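Local coordinates for protein SusD homolog (Bacteroides thetaiotaomicron, PDB 3EHM) that probably binds mucin O-glycans at the outer membrane as a SusD-like lipoprotein, supporting their use by this gut symbiont, at residues A[52-57]-A[85-90]; A[261-264]-A[269-272]. All blocks are in the same frame, centred on the assembly; numbering follows the deposited sequence.

Interaction 1 (A[52-57]-A[85-90])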
loop_
_atom_site.group_PDB
_atom_site.type_symbol
_atom_site.label_atom_id
_atom_site.label_comp_id
_atom_site.label_asym_id
_atom_site.label_seq_id
_atom_site.Cartn_x
_atom_site.Cartn_y
_atom_site.Cartn_z
ATOM N N LEU A 52 6.386 7.588 8.375
ATOM C CA LEU A 52 5.905 7.308 7.020
ATOM C C LEU A 52 7.052 6.905 6.096
ATOM O O LEU A 52 6.859 6.142 5.149
ATOM C CB LEU A 52 5.192 8.530 6.446
ATOM C CG LEU A 52 4.487 8.283 5.110
ATOM C CD1 LEU A 52 3.334 7.305 5.327
ATOM C CD2 LEU A 52 3.972 9.594 4.546
ATOM N N GLN A 53 8.244 7.428 6.364
ATOM C CA GLN A 53 9.412 7.073 5.561
ATOM C C GLN A 53 9.644 5.574 5.691
ATOM O O GLN A 53 9.868 4.864 4.704
ATOM C CB GLN A 53 10.659 7.799 6.068
ATOM C CG GLN A 53 10.970 9.100 5.362
ATOM C CD GLN A 53 12.365 9.601 5.684
ATOM O OE1 GLN A 53 12.962 10.350 4.909
ATOM N NE2 GLN A 53 12.891 9.196 6.835
ATOM N N ASN A 54 9.574 5.110 6.933
ATOM C CA ASN A 54 9.791 3.714 7.288
ATOM C C ASN A 54 8.750 2.768 6.694
ATOM O O ASN A 54 9.085 1.672 6.243
ATOM C CB ASN A 54 9.799 3.588 8.819
ATOM C CG ASN A 54 9.989 2.159 9.295
ATOM O OD1 ASN A 54 9.184 1.642 10.077
ATOM N ND2 ASN A 54 11.058 1.518 8.841
ATOM N N THR A 55 7.493 3.194 6.677
ATOM C CA THR A 55 6.423 2.346 6.162
ATOM C C THR A 55 6.137 2.477 4.670
ATOM O O THR A 55 5.926 1.474 3.989
ATOM C CB THR A 55 5.089 2.620 6.899
ATOM O OG1 THR A 55 4.617 3.933 6.565
ATOM C CG2 THR A 55 5.280 2.535 8.405
ATOM N N ASP A 56 6.147 3.708 4.165
ATOM C CA ASP A 56 5.801 3.962 2.770
ATOM C C ASP A 56 6.817 4.585 1.811
ATOM O O ASP A 56 7.023 4.088 0.703
ATOM C CB ASP A 56 4.553 4.860 2.721
ATOM C CG ASP A 56 3.289 4.164 3.204
ATOM O OD1 ASP A 56 3.262 3.620 4.333
ATOM O OD2 ASP A 56 2.301 4.185 2.443
ATOM N N LEU A 57 7.438 5.677 2.232
ATOM C CA LEU A 57 8.332 6.426 1.360
ATOM C C LEU A 57 9.691 5.889 0.930
ATOM O O LEU A 57 9.963 5.827 -0.267
ATOM C CB LEU A 57 8.509 7.835 1.926
ATOM C CG LEU A 57 7.211 8.527 2.349
ATOM C CD1 LEU A 57 7.515 9.984 2.680
ATOM C CD2 LEU A 57 6.164 8.444 1.237
ATOM N N ASP A 85 18.236 -4.313 13.154
ATOM C CA ASP A 85 17.439 -4.520 14.351
ATOM C C ASP A 85 16.636 -3.263 14.700
ATOM O O ASP A 85 15.433 -3.334 14.951
ATOM C CB ASP A 85 18.351 -4.889 15.525
ATOM C CG ASP A 85 17.617 -5.639 16.616
ATOM O OD1 ASP A 85 17.423 -6.864 16.468
ATOM O OD2 ASP A 85 17.224 -5.001 17.613
ATOM N N SER A 86 17.301 -2.111 14.706
ATOM C CA SER A 86 16.628 -0.861 15.042
ATOM C C SER A 86 15.521 -0.482 14.057
ATOM O O SER A 86 14.437 -0.084 14.473
ATOM C CB SER A 86 17.638 0.287 15.131
ATOM O OG SER A 86 18.292 0.474 13.892
ATOM N N ARG A 87 15.782 -0.612 12.758
ATOM C CA ARG A 87 14.772 -0.253 11.762
ATOM C C ARG A 87 13.594 -1.228 11.678
ATOM O O ARG A 87 12.474 -0.820 11.370
ATOM C CB ARG A 87 15.415 -0.092 10.380
ATOM C CG ARG A 87 16.419 1.062 10.296
ATOM C CD ARG A 87 15.780 2.426 10.590
ATOM N NE ARG A 87 14.823 2.834 9.566
ATOM C CZ ARG A 87 14.254 4.035 9.503
ATOM N NH1 ARG A 87 14.545 4.961 10.410
ATOM N NH2 ARG A 87 13.391 4.311 8.532
HETATM N N MSE A 88 13.844 -2.512 11.939
HETATM C CA MSE A 88 12.777 -3.508 11.897
HETATM C C MSE A 88 11.924 -3.401 13.156
HETATM O O MSE A 88 10.720 -3.667 13.134
HETATM C CB MSE A 88 13.357 -4.919 11.761
HETATM C CG MSE A 88 13.916 -5.203 10.379
HETATM SE SE MSE A 88 12.576 -4.925 8.982
HETATM C CE MSE A 88 13.068 -3.139 8.415
ATOM N N ASN A 89 12.551 -3.020 14.261
ATOM C CA ASN A 89 11.819 -2.830 15.505
ATOM C C ASN A 89 10.925 -1.609 15.279
ATOM O O ASN A 89 9.770 -1.560 15.718
ATOM C CB ASN A 89 12.795 -2.561 16.648
ATOM C CG ASN A 89 12.106 -2.061 17.894
ATOM O OD1 ASN A 89 12.318 -0.923 18.322
ATOM N ND2 ASN A 89 11.269 -2.902 18.485
ATOM N N TYR A 90 11.477 -0.630 14.572
ATOM C CA TYR A 90 10.770 0.604 14.254
ATOM C C TYR A 90 9.569 0.271 13.366
ATOM O O TYR A 90 8.472 0.790 13.570
ATOM C CB TYR A 90 11.735 1.557 13.545
ATOM C CG TYR A 90 11.223 2.957 13.280
ATOM C CD1 TYR A 90 10.437 3.634 14.215
ATOM C CD2 TYR A 90 11.599 3.637 12.123
ATOM C CE1 TYR A 90 10.043 4.963 14.001
ATOM C CE2 TYR A 90 11.220 4.957 11.901
ATOM C CZ TYR A 90 10.445 5.617 12.841
ATOM O OH TYR A 90 10.097 6.933 12.617
#

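Interaction 2 (A[261-264]-A[269-272])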
loop_
_atom_site.group_PDB
_atom_site.type_symbol
_atom_site.label_atom_id
_atom_site.label_comp_id
_atom_site.label_asym_id
_atom_site.label_seq_id
_atom_site.Cartn_x
_atom_site.Cartn_y
_atom_site.Cartn_z
ATOM N N LEU A 261 5.408 15.458 3.687
ATOM C CA LEU A 261 6.161 16.704 3.598
ATOM C C LEU A 261 7.582 16.660 4.156
ATOM O O LEU A 261 8.513 17.165 3.527
ATOM C CB LEU A 261 5.373 17.838 4.260
ATOM C CG LEU A 261 4.107 18.226 3.490
ATOM C CD1 LEU A 261 3.371 19.341 4.225
ATOM C CD2 LEU A 261 4.492 18.681 2.089
ATOM N N ALA A 262 7.757 16.063 5.328
ATOM C CA ALA A 262 9.088 15.985 5.927
ATOM C C ALA A 262 10.118 15.399 4.955
ATOM O O ALA A 262 11.162 16.003 4.711
ATOM C CB ALA A 262 9.041 15.151 7.203
ATOM N N SER A 263 9.826 14.233 4.389
ATOM C CA SER A 263 10.770 13.607 3.470
ATOM C C SER A 263 10.868 14.290 2.104
ATOM O O SER A 263 11.942 14.328 1.500
ATOM C CB SER A 263 10.427 12.128 3.280
ATOM O OG SER A 263 11.442 11.487 2.526
ATOM N N VAL A 264 9.760 14.836 1.616
ATOM C CA VAL A 264 9.772 15.505 0.317
ATOM C C VAL A 264 10.425 16.886 0.353
ATOM O O VAL A 264 11.293 17.185 -0.469
ATOM C CB VAL A 264 8.332 15.662 -0.259
ATOM C CG1 VAL A 264 8.349 16.579 -1.480
ATOM C CG2 VAL A 264 7.773 14.296 -0.650
ATOM N N GLU A 269 14.534 14.035 0.450
ATOM C CA GLU A 269 14.878 12.647 0.184
ATOM C C GLU A 269 13.874 11.885 -0.680
ATOM O O GLU A 269 14.248 10.945 -1.372
ATOM C CB GLU A 269 15.102 11.910 1.515
ATOM C CG GLU A 269 16.218 12.541 2.363
ATOM C CD GLU A 269 16.413 11.879 3.721
ATOM O OE1 GLU A 269 15.406 11.542 4.380
ATOM O OE2 GLU A 269 17.579 11.714 4.136
ATOM N N THR A 270 12.607 12.280 -0.657
ATOM C CA THR A 270 11.614 11.578 -1.463
ATOM C C THR A 270 11.288 12.293 -2.768
ATOM O O THR A 270 10.865 13.446 -2.772
ATOM C CB THR A 270 10.321 11.340 -0.665
ATOM O OG1 THR A 270 10.602 10.447 0.419
ATOM C CG2 THR A 270 9.244 10.720 -1.555
ATOM N N ARG A 271 11.479 11.580 -3.875
ATOM C CA ARG A 271 11.239 12.118 -5.208
ATOM C C ARG A 271 10.447 11.116 -6.053
ATOM O O ARG A 271 10.148 10.012 -5.594
ATOM C CB ARG A 271 12.584 12.429 -5.870
ATOM C CG ARG A 271 13.421 13.483 -5.122
ATOM C CD ARG A 271 12.799 14.863 -5.286
ATOM N NE ARG A 271 13.555 15.943 -4.649
ATOM C CZ ARG A 271 13.284 16.445 -3.445
ATOM N NH1 ARG A 271 12.276 15.963 -2.728
ATOM N NH2 ARG A 271 13.999 17.459 -2.971
HETATM N N MSE A 272 10.104 11.505 -7.280
HETATM C CA MSE A 272 9.342 10.639 -8.185
HETATM C C MSE A 272 10.137 9.393 -8.580
HETATM O O MSE A 272 11.298 9.489 -8.976
HETATM C CB MSE A 272 8.947 11.416 -9.449
HETATM C CG MSE A 272 8.117 10.613 -10.449
HETATM SE SE MSE A 272 7.730 11.630 -12.062
HETATM C CE MSE A 272 9.534 11.794 -12.742
#

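Interaction 1 (A[52-57]-A[85-90])
Asn-54 reaches from helix 47-57 to touch both Arg-87 and Tyr-90, which lie about one turn apart at the start of helix 85-110. This is a helix-to-helix contact of the SusD-like fold. It is a thin one, with 186 Å² buried in total, and Asn-54 supplies most of what its helix contributes. The closest pair of backbones is Asn-54 and Tyr-90, whose CA atoms are 7.7 Å apart.

The Asn-54 side chain points at the other helix and passes Tyr-90 in the opposite direction. Its CG lies beside the carbonyl carbon, anti to the backbone N (chi1 179°), and this carries the amide out to the ring. Asn-54 CG then sits 3.6 Å from Tyr-90 CD2. The amide and ring planes are 25° apart, but the approach is oblique. Asn-54 CB touches the next ring atom, Tyr-90 CE2, at 3.7 Å.

Arg-87 comes to the same amide quite differently. Its chain bends at chi2 and chi3 and brings the guanidinium back toward Asn-54. The two planes are nearly perpendicular, 86° apart. Asn-54 ND2 and Arg-87 NH2 are 3.7 Å apart, with no hydrogen bond between them. Both nitrogens instead turn to Glu-78 OE2, ND2 by a hydrogen bond and NH2 by a salt bridge. Asn-54 OD1 accepts from Asn-94 further along helix 85-110, and Tyr-90 OH bonds to Asp-51. The buried amide is thus held at both ends.

An alanine in place of Asn-54 would probably open a gap beside the tyrosine ring and leave Asn-94 ND2 and Glu-78 without this partner.

Within the contact, Tyr-90 CD2 also lies over one face of the Arg-87 guanidinium, 3.6 Å above its plane and offset toward the rim.

Interaction 2 (A[261-264]-A[269-272])
A tight helix-to-strand connection joins helix 261-266 to strand 270-272. At its heart is Ser-263 O, which accepts two backbone bonds from the returning chain. Glu-269 N donates at 2.8 Å to Ser-263 O, nearly in line with the carbonyl bond. Thr-270 N donates to the same Ser-263 O at 3.0 Å, from above the carbonyl plane. The two donors are neighbours in sequence, so the chain is gripped just where it enters the strand.

Next to this pair the two hydroxyls meet. Ser-263 OG and Thr-270 OG1 are 2.5 Å apart, very short for a hydrogen bond, and where the proton lies is not settled. Ser-263 OG is anti to its own backbone N (chi1 -173°), which sets it facing the threonine. Gln-53 of helix 47-57 is also within hydrogen-bonding range of Ser-263 OG.

The strand is one half of a small two-stranded antiparallel sheet in this SusD-like fold, paired with strand 67-69. Backbone hydrogen bonds between Arg-271 and Gly-68 and between Glu-269 and Asn-70 join this side of the turn to the earlier part of the chain. The contact with the helix therefore ties helix 261-266 to that sheet.

Val-264 CG2 packs against Thr-270 CB at 3.9 Å and lies about as near Thr-270 O, with the two side chains crossing at a slant. Arg-271 starts away from the helix, but a bend at chi2 (-72°) turns its guanidinium back. Arg-271 NH1 then donates to Val-264 O at 2.8 Å, with an N-H...O angle of 163°. This bond lies in the carbonyl plane, on a lone pair, and Val-264 O is close to the guanidinium plane. NH1 also donates to Thr-270 O at 2.9 Å, so one nitrogen spans helix and strand. Arg-271 NH2 bonds to Lys-326 O.

Both segments of interaction 1 come earlier in the chain than those of interaction 2. The two contacts belong to the same SusD-like region, with centres about 15 Å apart. Helix 47-57 connects them. One of its sides meets helix 85-110, while Gln-53 and Leu-57 reach the turn between helix 261-266 and strand 270-272. Leu-57 CD1 packs on Ser-263 CB at 3.7 Å, and Leu-57 CB lies near Thr-270 OG1. Strand 67-69, which falls in the chain between the two segments of interaction 1, pairs with strand 270-272. Helix 47-57 and strand 67-69 thus bring the early chain against helix 261-266 and strand 270-272.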